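Local structure of maltose/maltodextrin-binding protein (Thermus thermophilus, 2GH9) at residues P12-F24 and N285-F299. The protein binds maltotriose and, as a periplasmic maltose/maltodextrin-binding protein, probably delivers such sugars to a membrane transporter. Residues are numbered along the deposited sequence; the frame is centred on the assembly and turned at random.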
loop_
_atom_site.group_PDB
_atom_site.type_symbol
_atom_site.label_atom_id
_atom_site.label_comp_id
_atom_site.label_asym_id
_atom_site.label_seq_id
_atom_site.Cartn_x
_atom_site.Cartn_y
_atom_site.Cartn_z
ATOM N N PRO A 12 -0.940 10.806 13.665
ATOM C CA PRO A 12 0.053 11.814 13.275
ATOM C C PRO A 12 -0.007 12.254 11.804
ATOM O O PRO A 12 0.207 13.449 11.509
ATOM C CB PRO A 12 1.370 11.131 13.590
ATOM C CG PRO A 12 1.044 10.242 14.741
ATOM C CD PRO A 12 -0.304 9.679 14.378
ATOM N N GLU A 13 -0.301 11.326 10.885
ATOM C CA GLU A 13 -0.391 11.703 9.466
ATOM C C GLU A 13 -1.518 12.667 9.212
ATOM O O GLU A 13 -1.341 13.647 8.471
ATOM C CB GLU A 13 -0.568 10.486 8.560
ATOM C CG GLU A 13 0.670 9.626 8.406
ATOM C CD GLU A 13 0.459 8.496 7.402
ATOM O OE1 GLU A 13 -0.701 8.201 7.075
ATOM O OE2 GLU A 13 1.451 7.896 6.925
ATOM N N LEU A 14 -2.669 12.375 9.812
ATOM C CA LEU A 14 -3.839 13.235 9.745
ATOM C C LEU A 14 -3.551 14.598 10.373
ATOM O O LEU A 14 -3.983 15.624 9.849
ATOM C CB LEU A 14 -5.043 12.590 10.455
ATOM C CG LEU A 14 -6.355 13.381 10.454
ATOM C CD1 LEU A 14 -6.849 13.634 9.018
ATOM C CD2 LEU A 14 -7.423 12.670 11.313
ATOM N N GLU A 15 -2.841 14.597 11.501
ATOM C CA GLU A 15 -2.522 15.851 12.172
ATOM C C GLU A 15 -1.639 16.754 11.291
ATOM O O GLU A 15 -1.880 17.953 11.203
ATOM C CB GLU A 15 -1.921 15.617 13.564
ATOM C CG GLU A 15 -2.373 16.672 14.580
ATOM C CD GLU A 15 -3.882 16.632 14.902
ATOM O OE1 GLU A 15 -4.363 15.599 15.418
ATOM O OE2 GLU A 15 -4.602 17.629 14.652
ATOM N N TRP A 16 -0.658 16.169 10.611
ATOM C CA TRP A 16 0.122 16.898 9.593
ATOM C C TRP A 16 -0.772 17.530 8.512
ATOM O O TRP A 16 -0.627 18.716 8.180
ATOM C CB TRP A 16 1.153 15.952 8.949
ATOM C CG TRP A 16 1.879 16.462 7.711
ATOM C CD1 TRP A 16 3.080 17.095 7.675
ATOM C CD2 TRP A 16 1.469 16.318 6.346
ATOM N NE1 TRP A 16 3.451 17.347 6.387
ATOM C CE2 TRP A 16 2.477 16.892 5.546
ATOM C CE3 TRP A 16 0.355 15.755 5.722
ATOM C CZ2 TRP A 16 2.392 16.937 4.161
ATOM C CZ3 TRP A 16 0.282 15.788 4.342
ATOM C CH2 TRP A 16 1.295 16.377 3.582
ATOM N N LEU A 17 -1.690 16.737 7.963
ATOM C CA LEU A 17 -2.577 17.222 6.915
ATOM C C LEU A 17 -3.469 18.386 7.401
ATOM O O LEU A 17 -3.685 19.362 6.658
ATOM C CB LEU A 17 -3.442 16.078 6.346
ATOM C CG LEU A 17 -4.394 16.484 5.214
ATOM C CD1 LEU A 17 -3.670 17.337 4.186
ATOM C CD2 LEU A 17 -5.088 15.285 4.554
ATOM N N LYS A 18 -3.971 18.274 8.631
ATOM C CA LYS A 18 -4.806 19.324 9.232
ATOM C C LYS A 18 -4.008 20.621 9.410
ATOM O O LYS A 18 -4.537 21.704 9.146
ATOM C CB LYS A 18 -5.405 18.866 10.580
ATOM C CG LYS A 18 -6.514 17.831 10.452
ATOM C CD LYS A 18 -7.367 17.766 11.736
ATOM C CE LYS A 18 -8.505 16.794 11.635
ATOM N NZ LYS A 18 -9.458 17.151 10.532
ATOM N N GLU A 19 -2.750 20.486 9.840
ATOM C CA GLU A 19 -1.837 21.618 10.001
ATOM C C GLU A 19 -1.562 22.305 8.673
ATOM O O GLU A 19 -1.600 23.538 8.596
ATOM C CB GLU A 19 -0.488 21.197 10.606
ATOM C CG GLU A 19 0.499 22.385 10.755
ATOM C CD GLU A 19 1.913 21.995 11.104
ATOM O OE1 GLU A 19 2.170 20.809 11.427
ATOM O OE2 GLU A 19 2.785 22.901 11.048
ATOM N N GLN A 20 -1.252 21.514 7.640
ATOM C CA GLN A 20 -1.015 22.091 6.315
ATOM C C GLN A 20 -2.259 22.819 5.793
ATOM O O GLN A 20 -2.145 23.823 5.075
ATOM C CB GLN A 20 -0.542 21.027 5.303
ATOM C CG GLN A 20 0.666 20.179 5.726
ATOM C CD GLN A 20 1.618 20.875 6.708
ATOM O OE1 GLN A 20 1.885 20.370 7.810
ATOM N NE2 GLN A 20 2.131 22.030 6.309
ATOM N N ALA A 21 -3.436 22.316 6.149
ATOM C CA ALA A 21 -4.695 22.926 5.733
ATOM C C ALA A 21 -4.890 24.277 6.430
ATOM O O ALA A 21 -5.352 25.248 5.810
ATOM C CB ALA A 21 -5.876 22.000 6.023
ATOM N N ARG A 22 -4.550 24.317 7.725
ATOM C CA ARG A 22 -4.606 25.563 8.498
ATOM C C ARG A 22 -3.628 26.591 7.909
ATOM O O ARG A 22 -4.017 27.713 7.579
ATOM C CB ARG A 22 -4.315 25.294 9.989
ATOM C CG ARG A 22 -5.485 24.655 10.743
ATOM C CD ARG A 22 -5.319 24.761 12.252
ATOM N NE ARG A 22 -4.081 24.118 12.695
ATOM C CZ ARG A 22 -3.965 22.835 13.047
ATOM N NH1 ARG A 22 -5.015 22.015 13.038
ATOM N NH2 ARG A 22 -2.780 22.368 13.423
ATOM N N THR A 23 -2.372 26.183 7.741
ATOM C CA THR A 23 -1.346 27.017 7.126
ATOM C C THR A 23 -1.738 27.578 5.735
ATOM O O THR A 23 -1.458 28.744 5.453
ATOM C CB THR A 23 -0.018 26.261 7.026
ATOM O OG1 THR A 23 0.389 25.851 8.335
ATOM C CG2 THR A 23 1.056 27.125 6.424
ATOM N N PHE A 24 -2.385 26.770 4.891
ATOM C CA PHE A 24 -2.851 27.243 3.577
ATOM C C PHE A 24 -3.954 28.291 3.677
ATOM O O PHE A 24 -4.054 29.150 2.818
ATOM C CB PHE A 24 -3.370 26.088 2.710
ATOM C CG PHE A 24 -3.589 26.457 1.271
ATOM C CD1 PHE A 24 -2.511 26.617 0.410
ATOM C CD2 PHE A 24 -4.871 26.617 0.764
ATOM C CE1 PHE A 24 -2.712 26.943 -0.938
ATOM C CE2 PHE A 24 -5.076 26.944 -0.579
ATOM C CZ PHE A 24 -3.998 27.102 -1.424
ATOM N N ASN A 285 -3.090 24.623 -6.080
ATOM C CA ASN A 285 -2.089 25.324 -5.283
ATOM C C ASN A 285 -1.902 24.619 -3.952
ATOM O O ASN A 285 -0.785 24.437 -3.513
ATOM C CB ASN A 285 -2.475 26.789 -5.045
ATOM C CG ASN A 285 -2.169 27.689 -6.233
ATOM O OD1 ASN A 285 -1.285 27.402 -7.039
ATOM N ND2 ASN A 285 -2.903 28.788 -6.340
ATOM N N PHE A 286 -2.994 24.197 -3.325
ATOM C CA PHE A 286 -2.893 23.540 -2.022
ATOM C C PHE A 286 -2.173 22.196 -2.150
ATOM O O PHE A 286 -1.305 21.880 -1.339
ATOM C CB PHE A 286 -4.264 23.341 -1.392
ATOM C CG PHE A 286 -4.218 22.570 -0.104
ATOM C CD1 PHE A 286 -3.429 23.019 0.953
ATOM C CD2 PHE A 286 -4.966 21.416 0.059
ATOM C CE1 PHE A 286 -3.376 22.312 2.164
ATOM C CE2 PHE A 286 -4.918 20.702 1.275
ATOM C CZ PHE A 286 -4.116 21.153 2.318
ATOM N N ALA A 287 -2.533 21.420 -3.171
ATOM C CA ALA A 287 -1.842 20.160 -3.460
ATOM C C ALA A 287 -0.326 20.359 -3.601
ATOM O O ALA A 287 0.462 19.561 -3.077
ATOM C CB ALA A 287 -2.421 19.511 -4.714
ATOM N N LYS A 288 0.077 21.435 -4.285
ATOM C CA LYS A 288 1.487 21.687 -4.521
ATOM C C LYS A 288 2.202 22.012 -3.206
ATOM O O LYS A 288 3.337 21.614 -3.044
ATOM C CB LYS A 288 1.700 22.767 -5.606
ATOM C CG LYS A 288 1.252 22.304 -7.001
ATOM C CD LYS A 288 1.080 23.438 -8.008
ATOM C CE LYS A 288 2.407 24.060 -8.390
ATOM N NZ LYS A 288 2.288 24.914 -9.628
ATOM N N THR A 289 1.523 22.664 -2.261
ATOM C CA THR A 289 2.129 22.947 -0.941
ATOM C C THR A 289 2.485 21.657 -0.189
ATOM O O THR A 289 3.440 21.639 0.566
ATOM C CB THR A 289 1.242 23.844 -0.008
ATOM O OG1 THR A 289 0.028 23.154 0.384
ATOM C CG2 THR A 289 0.910 25.185 -0.685
ATOM N N LEU A 290 1.709 20.590 -0.403
ATOM C CA LEU A 290 1.856 19.354 0.361
ATOM C C LEU A 290 3.064 18.515 -0.067
ATOM O O LEU A 290 3.538 17.679 0.699
ATOM C CB LEU A 290 0.556 18.507 0.259
ATOM C CG LEU A 290 -0.792 19.108 0.696
ATOM C CD1 LEU A 290 -1.972 18.139 0.402
ATOM C CD2 LEU A 290 -0.799 19.531 2.187
ATOM N N VAL A 291 3.568 18.734 -1.282
ATOM C CA VAL A 291 4.595 17.869 -1.858
ATOM C C VAL A 291 5.964 18.545 -2.038
ATOM O O VAL A 291 6.846 18.003 -2.702
ATOM C CB VAL A 291 4.128 17.215 -3.208
ATOM C CG1 VAL A 291 2.837 16.405 -2.996
ATOM C CG2 VAL A 291 3.968 18.259 -4.320
ATOM N N THR A 292 6.154 19.700 -1.409
ATOM C CA THR A 292 7.502 20.271 -1.292
ATOM C C THR A 292 8.398 19.345 -0.475
ATOM O O THR A 292 7.924 18.612 0.397
ATOM C CB THR A 292 7.506 21.659 -0.613
ATOM O OG1 THR A 292 7.181 21.518 0.774
ATOM C CG2 THR A 292 6.521 22.593 -1.284
ATOM N N GLY A 293 9.700 19.397 -0.759
ATOM C CA GLY A 293 10.691 18.604 -0.041
ATOM C C GLY A 293 10.490 18.607 1.468
ATOM O O GLY A 293 10.468 17.538 2.111
ATOM N N ARG A 294 10.340 19.812 2.021
ATOM C CA ARG A 294 10.156 20.026 3.447
ATOM C C ARG A 294 8.911 19.352 4.014
ATOM O O ARG A 294 8.941 18.781 5.116
ATOM C CB ARG A 294 10.086 21.530 3.718
ATOM C CG ARG A 294 10.181 21.926 5.168
ATOM C CD ARG A 294 10.498 23.420 5.301
ATOM N NE ARG A 294 11.779 23.732 4.643
ATOM C CZ ARG A 294 12.954 23.913 5.257
ATOM N NH1 ARG A 294 13.058 23.861 6.590
ATOM N NH2 ARG A 294 14.037 24.175 4.524
ATOM N N ASN A 295 7.808 19.437 3.278
ATOM C CA ASN A 295 6.575 18.785 3.720
ATOM C C ASN A 295 6.619 17.250 3.591
ATOM O O ASN A 295 6.107 16.545 4.453
ATOM C CB ASN A 295 5.353 19.370 3.022
ATOM C CG ASN A 295 4.579 20.305 3.918
ATOM O OD1 ASN A 295 4.587 20.156 5.142
ATOM N ND2 ASN A 295 3.901 21.251 3.331
ATOM N N LEU A 296 7.241 16.748 2.530
ATOM C CA LEU A 296 7.432 15.310 2.388
ATOM C C LEU A 296 8.259 14.732 3.544
ATOM O O LEU A 296 7.917 13.659 4.066
ATOM C CB LEU A 296 8.083 14.980 1.056
ATOM C CG LEU A 296 7.248 15.250 -0.195
ATOM C CD1 LEU A 296 8.044 14.848 -1.400
ATOM C CD2 LEU A 296 5.891 14.541 -0.183
ATOM N N VAL A 297 9.310 15.458 3.951
ATOM C CA VAL A 297 10.159 15.066 5.074
ATOM C C VAL A 297 9.355 15.097 6.364
ATOM O O VAL A 297 9.398 14.146 7.129
ATOM C CB VAL A 297 11.467 15.943 5.222
ATOM C CG1 VAL A 297 12.140 15.689 6.570
ATOM C CG2 VAL A 297 12.463 15.648 4.128
ATOM N N ALA A 298 8.600 16.174 6.580
ATOM C CA ALA A 298 7.742 16.307 7.748
ATOM C C ALA A 298 6.760 15.145 7.858
ATOM O O ALA A 298 6.610 14.538 8.919
ATOM C CB ALA A 298 6.983 17.622 7.684
ATOM N N PHE A 299 6.119 14.810 6.746
ATOM C CA PHE A 299 5.185 13.694 6.748
ATOM C C PHE A 299 5.894 12.394 7.147
ATOM O O PHE A 299 5.356 11.631 7.918
ATOM C CB PHE A 299 4.513 13.574 5.375
ATOM C CG PHE A 299 3.319 12.648 5.342
ATOM C CD1 PHE A 299 2.129 12.999 5.971
ATOM C CD2 PHE A 299 3.373 11.442 4.654
ATOM C CE1 PHE A 299 1.023 12.182 5.913
ATOM C CE2 PHE A 299 2.228 10.596 4.585
ATOM C CZ PHE A 299 1.068 10.967 5.194
HETATM O O HOH W 1 3.955 8.967 6.732
HETATM O O HOH W 2 -0.126 24.497 3.316
#
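W16 enters a hole formed by L290, N295, A298 and F299, a knob-into-hole fit. With its CG anti to the backbone N, the indole swings across to the pair of helices opposite. F299 turns an edge to one indole face: the six-membered rings have centroids 4.6 Å apart and planes at 59°, while F299 CB lies over the five-membered ring as a CH-pi contact. The opposite face is covered by Q20 CG. W16 NE1 makes a weak hydrogen bond to N295 OD1 (3.3 Å), whose N-H...O angle of 128° is far from straight. N295 is positioned by its other amide atom, ND2, which donates to T289 O at 2.8 Å in a nearly straight bond, tying the two helices together across the turn. With an alanine at W16, the F299 edge would probably lose the face it meets, N295 OD1 its weak donor, and a gap would open between the helices.

At the far end F24 presents a ring face to F286: F286 CB stands 3.7 Å from the ring centroid, almost on its normal, and the two rings lie oblique to each other. Between these aromatic pairs, L290 CD2 packs on Q20 CB at 3.5 Å. Water 2 donates to both Q20 O and T289 OG1, bridging the helices. E13 crosses the end of the F299 ring obliquely, CD 3.4 Å from CZ; its side chain lies about 5 Å from a glucose unit of the bound maltotriose, and its OE2 forms a salt bridge with R305.

Segment 12-24, part of helix 11-26, runs nearly antiparallel to 293-299 (150°). Beneath this layer, L17 and L290 meet V60 of strand 58-63, F286 reaches strand 3-7, and F299 stacks on F111 of strand 104-113, so both helical segments cover the same mixed sheet.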